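Local coordinates for protein malic enzyme (Entamoeba histolytica, PDB 3NV9) that probably catalyses the oxidative decarboxylation of malate to pyruvate with a nicotinamide dinucleotide as electron acceptor, as malic enzymes do, at residues M222-A227 and K246-F251; E312-M317 and A341-V346. One frame throughout, in Å; residues are numbered along the deposited sequence.

Along the chain, interaction 1 comes first: strand 222-225 leads through helix 229-240 into strand 248-252, and the pairing of the two strands closes this beta-alpha-beta unit. Interaction 2 opens later, where helix 311-315 runs on through strand 322-325 and helix 335-340 before 341-346 returns to meet it. The two loops therefore follow in series, neither nested nor crossed. Both belong to the Rossmann-type NAD-binding domain and to one sheet, in which strands 297-300 and 322-325 separate 222-225 from 345-348 at one edge of the sheet. Their centres lie about 16 Å apart, and they touch where Ile225 CD1 packs 4.0 Å from Trp313 CZ3.

Interaction 1: residues M222-A227 and K246-F251; sequences MVFIGA and KKIVMF. With SO4 (sulfate ion), chain G.
Met222 to Ile225 and Ile248 to Phe251 pair as adjacent parallel strands, the two strands of a beta-alpha-beta unit in the Rossmann-type domain. Backbone bonds alternate in direction across the seam. Phe224 N donates to Val249 O (2.7 Å), and Phe224 O accepts Phe251 N (2.8 Å). Past the strand end, Gly226 N still reaches Phe251 O at 2.8 Å, though with a more bent N-H.

Met222, Phe224, Ile248 and Met250 share the face covered by helix 229-240. Here the branched methyl Ile248 CG2 packs obliquely on the Phe224 ring, 4.0 Å from CE1. Met250, with CG anti to the backbone N (chi1 174°), runs toward Gly226 and Ala227; its unbranched chain, bent at chi3, lets SD lie 3.6 Å from Gly226 O and CE reach Ala227 CB. On the other face, against helix 288-292, Val223 CG1 packs 3.7 Å from Phe251 CE1.

Gly226, with phi 114°, adopts a backbone shape that a CB would obstruct. Beyond it, Ala227 N makes two weak hydrogen bonds to a sulfate, probably from the crystallisation liquor and doubtful in its exact placing. As a hint only, an anion beside a backbone N-H just before helix 229-240 is consistent with the loop that receives a dinucleotide's phosphates in Rossmann folds.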
ATOM      1  N   MET A 222     -17.913  35.485 -14.469  1.00 33.14           N
ATOM      2  CA  MET A 222     -17.080  34.749 -13.528  1.00 33.08           C
ATOM      3  C   MET A 222     -15.604  35.152 -13.621  1.00 33.53           C
ATOM      4  O   MET A 222     -15.035  35.115 -14.726  1.00 33.92           O
ATOM      5  CB  MET A 222     -17.255  33.263 -13.785  1.00 32.42           C
ATOM      6  CG  MET A 222     -18.712  32.822 -13.611  1.00 29.76           C
ATOM      7  SD  MET A 222     -18.750  31.060 -13.826  1.00 31.74           S
ATOM      8  CE  MET A 222     -20.543  30.773 -14.039  1.00 29.98           C
ATOM      9  N   VAL A 223     -15.013  35.550 -12.480  1.00 32.93           N
ATOM     10  CA  VAL A 223     -13.567  35.843 -12.391  1.00 32.77           C
ATOM     11  C   VAL A 223     -12.776  34.733 -11.631  1.00 33.59           C
ATOM     12  O   VAL A 223     -13.063  34.471 -10.463  1.00 33.97           O
ATOM     13  CB  VAL A 223     -13.294  37.179 -11.685  1.00 32.04           C
ATOM     14  CG1 VAL A 223     -11.748  37.486 -11.629  1.00 32.00           C
ATOM     15  CG2 VAL A 223     -14.061  38.313 -12.359  1.00 32.52           C
ATOM     16  N   PHE A 224     -11.777  34.133 -12.288  1.00 32.74           N
ATOM     17  CA  PHE A 224     -10.916  33.136 -11.691  1.00 32.88           C
ATOM     18  C   PHE A 224      -9.528  33.667 -11.270  1.00 32.83           C
ATOM     19  O   PHE A 224      -8.771  34.112 -12.119  1.00 33.01           O
ATOM     20  CB  PHE A 224     -10.746  31.970 -12.641  1.00 31.94           C
ATOM     21  CG  PHE A 224     -12.021  31.214 -12.892  1.00 32.59           C
ATOM     22  CD1 PHE A 224     -12.989  31.720 -13.766  1.00 31.03           C
ATOM     23  CD2 PHE A 224     -12.240  29.964 -12.297  1.00 32.36           C
ATOM     24  CE1 PHE A 224     -14.199  30.987 -14.029  1.00 33.43           C
ATOM     25  CE2 PHE A 224     -13.422  29.214 -12.554  1.00 31.07           C
ATOM     26  CZ  PHE A 224     -14.419  29.736 -13.399  1.00 31.16           C
ATOM     27  N   ILE A 225      -9.232  33.661  -9.964  1.00 31.80           N
ATOM     28  CA  ILE A 225      -7.946  34.178  -9.447  1.00 31.76           C
ATOM     29  C   ILE A 225      -6.998  32.987  -9.319  1.00 32.20           C
ATOM     30  O   ILE A 225      -7.179  32.118  -8.413  1.00 31.69           O
ATOM     31  CB  ILE A 225      -8.041  34.861  -8.056  1.00 31.18           C
ATOM     32  CG1 ILE A 225      -9.233  35.829  -7.932  1.00 30.58           C
ATOM     33  CG2 ILE A 225      -6.681  35.499  -7.625  1.00 30.30           C
ATOM     34  CD1 ILE A 225      -9.215  37.003  -8.791  1.00 31.63           C
ATOM     35  N   GLY A 226      -6.040  32.918 -10.252  1.00 31.71           N
ATOM     36  CA  GLY A 226      -5.047  31.839 -10.287  1.00 31.98           C
ATOM     37  C   GLY A 226      -5.229  30.989 -11.531  1.00 31.97           C
ATOM     38  O   GLY A 226      -6.354  30.697 -11.906  1.00 33.85           O
ATOM     39  N   ALA A 227      -4.129  30.597 -12.166  1.00 30.67           N
ATOM     40  CA  ALA A 227      -4.149  29.717 -13.315  1.00 30.07           C
ATOM     41  C   ALA A 227      -3.484  28.384 -13.027  1.00 29.61           C
ATOM     42  O   ALA A 227      -2.979  27.724 -13.947  1.00 30.22           O
ATOM     43  CB  ALA A 227      -3.464  30.354 -14.473  1.00 30.52           C
ATOM     44  N   LYS A 246     -17.212  33.935 -22.995  1.00 39.97           N
ATOM     45  CA  LYS A 246     -17.012  35.374 -23.209  1.00 40.24           C
ATOM     46  C   LYS A 246     -17.155  36.179 -21.899  1.00 40.14           C
ATOM     47  O   LYS A 246     -16.621  37.312 -21.768  1.00 39.41           O
ATOM     48  CB  LYS A 246     -17.995  35.921 -24.249  1.00 41.40           C
ATOM     49  CG  LYS A 246     -17.895  35.339 -25.688  1.00 44.00           C
ATOM     50  CD  LYS A 246     -18.694  36.250 -26.673  1.00 50.59           C
ATOM     51  CE  LYS A 246     -19.352  35.491 -27.853  1.00 53.74           C
ATOM     52  NZ  LYS A 246     -18.348  34.773 -28.692  1.00 51.35           N
ATOM     53  N   LYS A 247     -17.873  35.596 -20.933  1.00 38.64           N
ATOM     54  CA  LYS A 247     -18.178  36.306 -19.685  1.00 38.10           C
ATOM     55  C   LYS A 247     -17.177  35.972 -18.553  1.00 37.26           C
ATOM     56  O   LYS A 247     -17.383  36.364 -17.406  1.00 37.19           O
ATOM     57  CB  LYS A 247     -19.612  35.989 -19.220  1.00 37.60           C
ATOM     58  CG  LYS A 247     -20.750  36.414 -20.171  1.00 38.07           C
ATOM     59  CD  LYS A 247     -22.052  36.558 -19.338  1.00 39.43           C
ATOM     60  CE  LYS A 247     -23.337  36.704 -20.180  1.00 38.78           C
ATOM     61  NZ  LYS A 247     -23.522  35.543 -21.106  1.00 38.12           N
ATOM     62  N   ILE A 248     -16.122  35.248 -18.901  1.00 36.79           N
ATOM     63  CA  ILE A 248     -15.181  34.629 -17.957  1.00 36.19           C
ATOM     64  C   ILE A 248     -13.769  35.274 -18.049  1.00 36.42           C
ATOM     65  O   ILE A 248     -13.230  35.419 -19.139  1.00 35.84           O
ATOM     66  CB  ILE A 248     -15.097  33.091 -18.249  1.00 35.95           C
ATOM     67  CG1 ILE A 248     -16.257  32.354 -17.577  1.00 34.26           C
ATOM     68  CG2 ILE A 248     -13.824  32.475 -17.733  1.00 36.24           C
ATOM     69  CD1 ILE A 248     -16.279  30.927 -17.905  1.00 34.98           C
ATOM     70  N   VAL A 249     -13.168  35.657 -16.921  1.00 35.52           N
ATOM     71  CA  VAL A 249     -11.757  36.018 -16.962  1.00 35.53           C
ATOM     72  C   VAL A 249     -10.938  35.164 -15.985  1.00 35.58           C
ATOM     73  O   VAL A 249     -11.269  35.137 -14.787  1.00 34.74           O
ATOM     74  CB  VAL A 249     -11.470  37.447 -16.431  1.00 35.63           C
ATOM     75  CG1 VAL A 249     -10.188  37.991 -17.054  1.00 34.20           C
ATOM     76  CG2 VAL A 249     -12.643  38.371 -16.519  1.00 35.93           C
ATOM     77  N   MET A 250      -9.852  34.561 -16.460  1.00 35.35           N
ATOM     78  CA  MET A 250      -8.817  34.027 -15.550  1.00 37.08           C
ATOM     79  C   MET A 250      -7.542  34.935 -15.350  1.00 38.10           C
ATOM     80  O   MET A 250      -7.043  35.525 -16.307  1.00 38.62           O
ATOM     81  CB  MET A 250      -8.438  32.621 -15.994  1.00 36.18           C
ATOM     82  CG  MET A 250      -7.298  32.021 -15.256  1.00 37.57           C
ATOM     83  SD  MET A 250      -7.485  30.239 -15.277  1.00 41.94           S
ATOM     84  CE  MET A 250      -6.655  29.680 -16.717  1.00 39.76           C
ATOM     85  N   PHE A 251      -7.013  35.036 -14.127  1.00 38.83           N
ATOM     86  CA  PHE A 251      -5.724  35.739 -13.909  1.00 39.64           C
ATOM     87  C   PHE A 251      -4.594  34.804 -13.452  1.00 40.53           C
ATOM     88  O   PHE A 251      -4.801  33.926 -12.601  1.00 41.00           O
ATOM     89  CB  PHE A 251      -5.845  36.887 -12.913  1.00 38.68           C
ATOM     90  CG  PHE A 251      -6.757  37.998 -13.352  1.00 39.64           C
ATOM     91  CD1 PHE A 251      -8.159  37.819 -13.374  1.00 37.79           C
ATOM     92  CD2 PHE A 251      -6.232  39.260 -13.722  1.00 39.42           C
ATOM     93  CE1 PHE A 251      -9.017  38.874 -13.787  1.00 37.19           C
ATOM     94  CE2 PHE A 251      -7.098  40.344 -14.115  1.00 37.05           C
ATOM     95  CZ  PHE A 251      -8.471  40.149 -14.156  1.00 36.97           C
TER
HETATM   96  S   SO4 G 492      -0.645  31.316 -11.480  1.00 70.38           S
HETATM   97  O1  SO4 G 492      -1.592  32.320 -10.951  1.00 68.77           O
HETATM   98  O2  SO4 G 492      -0.981  30.798 -12.808  1.00 71.31           O
HETATM   99  O3  SO4 G 492       0.736  31.857 -11.584  1.00 69.44           O
HETATM  100  O4  SO4 G 492      -0.767  30.169 -10.591  1.00 71.93           O

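Interaction 2: residues E312-M317 and A341-V346; sequences EWIKSM and AGAYIV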
ATOM      1  N   GLU A 312     -12.281  44.658  -1.123  1.00 34.88           N
ATOM      2  CA  GLU A 312     -12.720  45.667  -2.079  1.00 35.68           C
ATOM      3  C   GLU A 312     -13.156  45.022  -3.411  1.00 34.52           C
ATOM      4  O   GLU A 312     -14.090  45.493  -4.034  1.00 34.85           O
ATOM      5  CB  GLU A 312     -11.646  46.741  -2.302  1.00 35.48           C
ATOM      6  CG  GLU A 312     -10.548  46.314  -3.254  1.00 40.78           C
ATOM      7  CD  GLU A 312      -9.764  47.484  -3.858  1.00 48.78           C
ATOM      8  OE1 GLU A 312     -10.338  48.605  -3.893  1.00 52.34           O
ATOM      9  OE2 GLU A 312      -8.591  47.275  -4.311  1.00 49.18           O
ATOM     10  N   TRP A 313     -12.478  43.980  -3.859  1.00 34.57           N
ATOM     11  CA  TRP A 313     -12.948  43.250  -5.056  1.00 35.18           C
ATOM     12  C   TRP A 313     -14.387  42.762  -4.856  1.00 35.73           C
ATOM     13  O   TRP A 313     -15.231  42.920  -5.737  1.00 36.75           O
ATOM     14  CB  TRP A 313     -12.068  42.050  -5.345  1.00 34.67           C
ATOM     15  CG  TRP A 313     -10.669  42.377  -5.664  1.00 35.39           C
ATOM     16  CD1 TRP A 313     -10.145  43.622  -5.979  1.00 36.13           C
ATOM     17  CD2 TRP A 313      -9.592  41.455  -5.769  1.00 34.79           C
ATOM     18  NE1 TRP A 313      -8.800  43.513  -6.237  1.00 32.09           N
ATOM     19  CE2 TRP A 313      -8.437  42.196  -6.145  1.00 35.08           C
ATOM     20  CE3 TRP A 313      -9.477  40.070  -5.574  1.00 35.40           C
ATOM     21  CZ2 TRP A 313      -7.176  41.589  -6.311  1.00 34.89           C
ATOM     22  CZ3 TRP A 313      -8.225  39.463  -5.756  1.00 33.97           C
ATOM     23  CH2 TRP A 313      -7.092  40.226  -6.106  1.00 35.85           C
ATOM     24  N   ILE A 314     -14.648  42.204  -3.668  1.00 36.03           N
ATOM     25  CA  ILE A 314     -15.914  41.549  -3.311  1.00 35.09           C
ATOM     26  C   ILE A 314     -17.035  42.583  -3.280  1.00 36.90           C
ATOM     27  O   ILE A 314     -18.084  42.387  -3.904  1.00 37.65           O
ATOM     28  CB  ILE A 314     -15.760  40.747  -1.962  1.00 33.60           C
ATOM     29  CG1 ILE A 314     -14.912  39.479  -2.193  1.00 32.67           C
ATOM     30  CG2 ILE A 314     -17.079  40.351  -1.384  1.00 33.57           C
ATOM     31  CD1 ILE A 314     -14.582  38.665  -0.920  1.00 29.22           C
ATOM     32  N   LYS A 315     -16.784  43.674  -2.548  1.00 37.31           N
ATOM     33  CA  LYS A 315     -17.657  44.816  -2.401  1.00 38.12           C
ATOM     34  C   LYS A 315     -18.103  45.358  -3.764  1.00 37.73           C
ATOM     35  O   LYS A 315     -19.189  45.854  -3.890  1.00 36.92           O
ATOM     36  CB  LYS A 315     -16.877  45.880  -1.607  1.00 38.53           C
ATOM     37  CG  LYS A 315     -17.666  47.062  -1.126  1.00 43.02           C
ATOM     38  CD  LYS A 315     -16.868  47.852  -0.063  1.00 50.35           C
ATOM     39  CE  LYS A 315     -16.075  49.065  -0.650  1.00 53.88           C
ATOM     40  NZ  LYS A 315     -16.972  50.276  -0.858  1.00 55.37           N
ATOM     41  N   SER A 316     -17.243  45.271  -4.774  1.00 38.29           N
ATOM     42  CA  SER A 316     -17.575  45.807  -6.096  1.00 38.84           C
ATOM     43  C   SER A 316     -18.386  44.824  -6.951  1.00 39.31           C
ATOM     44  O   SER A 316     -18.884  45.179  -8.005  1.00 39.47           O
ATOM     45  CB  SER A 316     -16.311  46.226  -6.842  1.00 38.80           C
ATOM     46  OG  SER A 316     -15.651  45.118  -7.428  1.00 38.98           O
ATOM     47  N   MET A 317     -18.514  43.582  -6.494  1.00 39.22           N
ATOM     48  CA  MET A 317     -19.271  42.579  -7.244  1.00 38.82           C
ATOM     49  C   MET A 317     -20.769  42.898  -7.288  1.00 38.07           C
ATOM     50  O   MET A 317     -21.242  43.787  -6.594  1.00 38.13           O
ATOM     51  CB  MET A 317     -19.010  41.187  -6.651  1.00 38.99           C
ATOM     52  CG  MET A 317     -17.590  40.690  -6.911  1.00 39.78           C
ATOM     53  SD  MET A 317     -17.439  38.923  -6.581  1.00 42.28           S
ATOM     54  CE  MET A 317     -17.599  39.006  -4.842  1.00 38.42           C
ATOM     55  N   ALA A 341     -17.760  42.130   3.696  1.00 34.58           N
ATOM     56  CA  ALA A 341     -17.636  42.840   2.428  1.00 32.96           C
ATOM     57  C   ALA A 341     -18.798  42.633   1.422  1.00 32.88           C
ATOM     58  O   ALA A 341     -18.719  43.119   0.300  1.00 32.31           O
ATOM     59  CB  ALA A 341     -16.305  42.489   1.775  1.00 32.12           C
ATOM     60  N   GLY A 342     -19.826  41.867   1.797  1.00 32.83           N
ATOM     61  CA  GLY A 342     -21.047  41.745   1.002  1.00 33.14           C
ATOM     62  C   GLY A 342     -21.302  40.408   0.327  1.00 33.11           C
ATOM     63  O   GLY A 342     -22.270  40.270  -0.410  1.00 33.95           O
ATOM     64  N   ALA A 343     -20.454  39.412   0.577  1.00 32.74           N
ATOM     65  CA  ALA A 343     -20.580  38.124  -0.110  1.00 31.79           C
ATOM     66  C   ALA A 343     -21.819  37.419   0.419  1.00 31.26           C
ATOM     67  O   ALA A 343     -22.110  37.464   1.618  1.00 30.76           O
ATOM     68  CB  ALA A 343     -19.345  37.269   0.093  1.00 31.35           C
ATOM     69  N   TYR A 344     -22.559  36.797  -0.484  1.00 30.20           N
ATOM     70  CA  TYR A 344     -23.785  36.130  -0.074  1.00 28.71           C
ATOM     71  C   TYR A 344     -23.537  34.655   0.283  1.00 28.07           C
ATOM     72  O   TYR A 344     -24.088  34.117   1.280  1.00 28.94           O
ATOM     73  CB  TYR A 344     -24.802  36.265  -1.188  1.00 28.51           C
ATOM     74  CG  TYR A 344     -26.146  35.738  -0.834  1.00 30.76           C
ATOM     75  CD1 TYR A 344     -26.910  36.309   0.182  1.00 33.71           C
ATOM     76  CD2 TYR A 344     -26.666  34.674  -1.519  1.00 32.44           C
ATOM     77  CE1 TYR A 344     -28.175  35.799   0.488  1.00 35.65           C
ATOM     78  CE2 TYR A 344     -27.915  34.186  -1.244  1.00 33.06           C
ATOM     79  CZ  TYR A 344     -28.654  34.728  -0.249  1.00 34.96           C
ATOM     80  OH  TYR A 344     -29.886  34.170  -0.007  1.00 38.73           O
ATOM     81  N   ILE A 345     -22.723  34.024  -0.556  1.00 26.86           N
ATOM     82  CA  ILE A 345     -22.276  32.637  -0.431  1.00 25.70           C
ATOM     83  C   ILE A 345     -20.752  32.626  -0.495  1.00 24.89           C
ATOM     84  O   ILE A 345     -20.151  33.239  -1.400  1.00 24.99           O
ATOM     85  CB  ILE A 345     -22.857  31.773  -1.557  1.00 24.63           C
ATOM     86  CG1 ILE A 345     -24.382  31.645  -1.421  1.00 25.48           C
ATOM     87  CG2 ILE A 345     -22.181  30.404  -1.666  1.00 24.19           C
ATOM     88  CD1 ILE A 345     -25.039  31.199  -2.682  1.00 19.84           C
ATOM     89  N   VAL A 346     -20.145  31.953   0.481  1.00 24.06           N
ATOM     90  CA  VAL A 346     -18.679  31.798   0.577  1.00 23.20           C
ATOM     91  C   VAL A 346     -18.345  30.338   0.870  1.00 23.05           C
ATOM     92  O   VAL A 346     -18.909  29.725   1.808  1.00 21.05           O
ATOM     93  CB  VAL A 346     -18.071  32.661   1.753  1.00 23.02           C
ATOM     94  CG1 VAL A 346     -16.530  32.615   1.738  1.00 20.90           C
ATOM     95  CG2 VAL A 346     -18.543  34.102   1.694  1.00 22.87           C
TER
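Trp313 O, a backbone carbonyl of helix 311-315, takes two donors from one residue: Ser316 OG at 2.8 Å, tilted 30° from the carbonyl plane, and, weakly, Ser316 N at 3.2 Å. A serine suits this place because its short hydroxyl can fold back onto the backbone. Across the contact, Ala341 O is met by two successive residues: Lys315 CA offers a C-H...O contact at 3.4 Å, and the Ile314 CG2 methyl lies 3.6 Å away. Lys315 N is also near, but its angle is too poor for a hydrogen bond.

Ile314 does most of the apolar work. Its CG2 stands anti to the backbone N (CG1 has chi1 -73°), which puts this methyl against both Ala341 CB (3.9 Å) and Ala343 CB (4.1 Å). Two alanines suit the place because their short side chains let the loop backbone come close to the helix.

Between them, Gly342 ends helix 335-340 in a Schellman motif, with a positive phi of 111° that a residue without CB adopts easily. The chain can then turn from the helix toward strand 345-348, at the edge of the Rossmann-type sheet. Ala338 of helix 335-340 touches both Ile314 and Ala343, while Trp313 packs on helix 288-292.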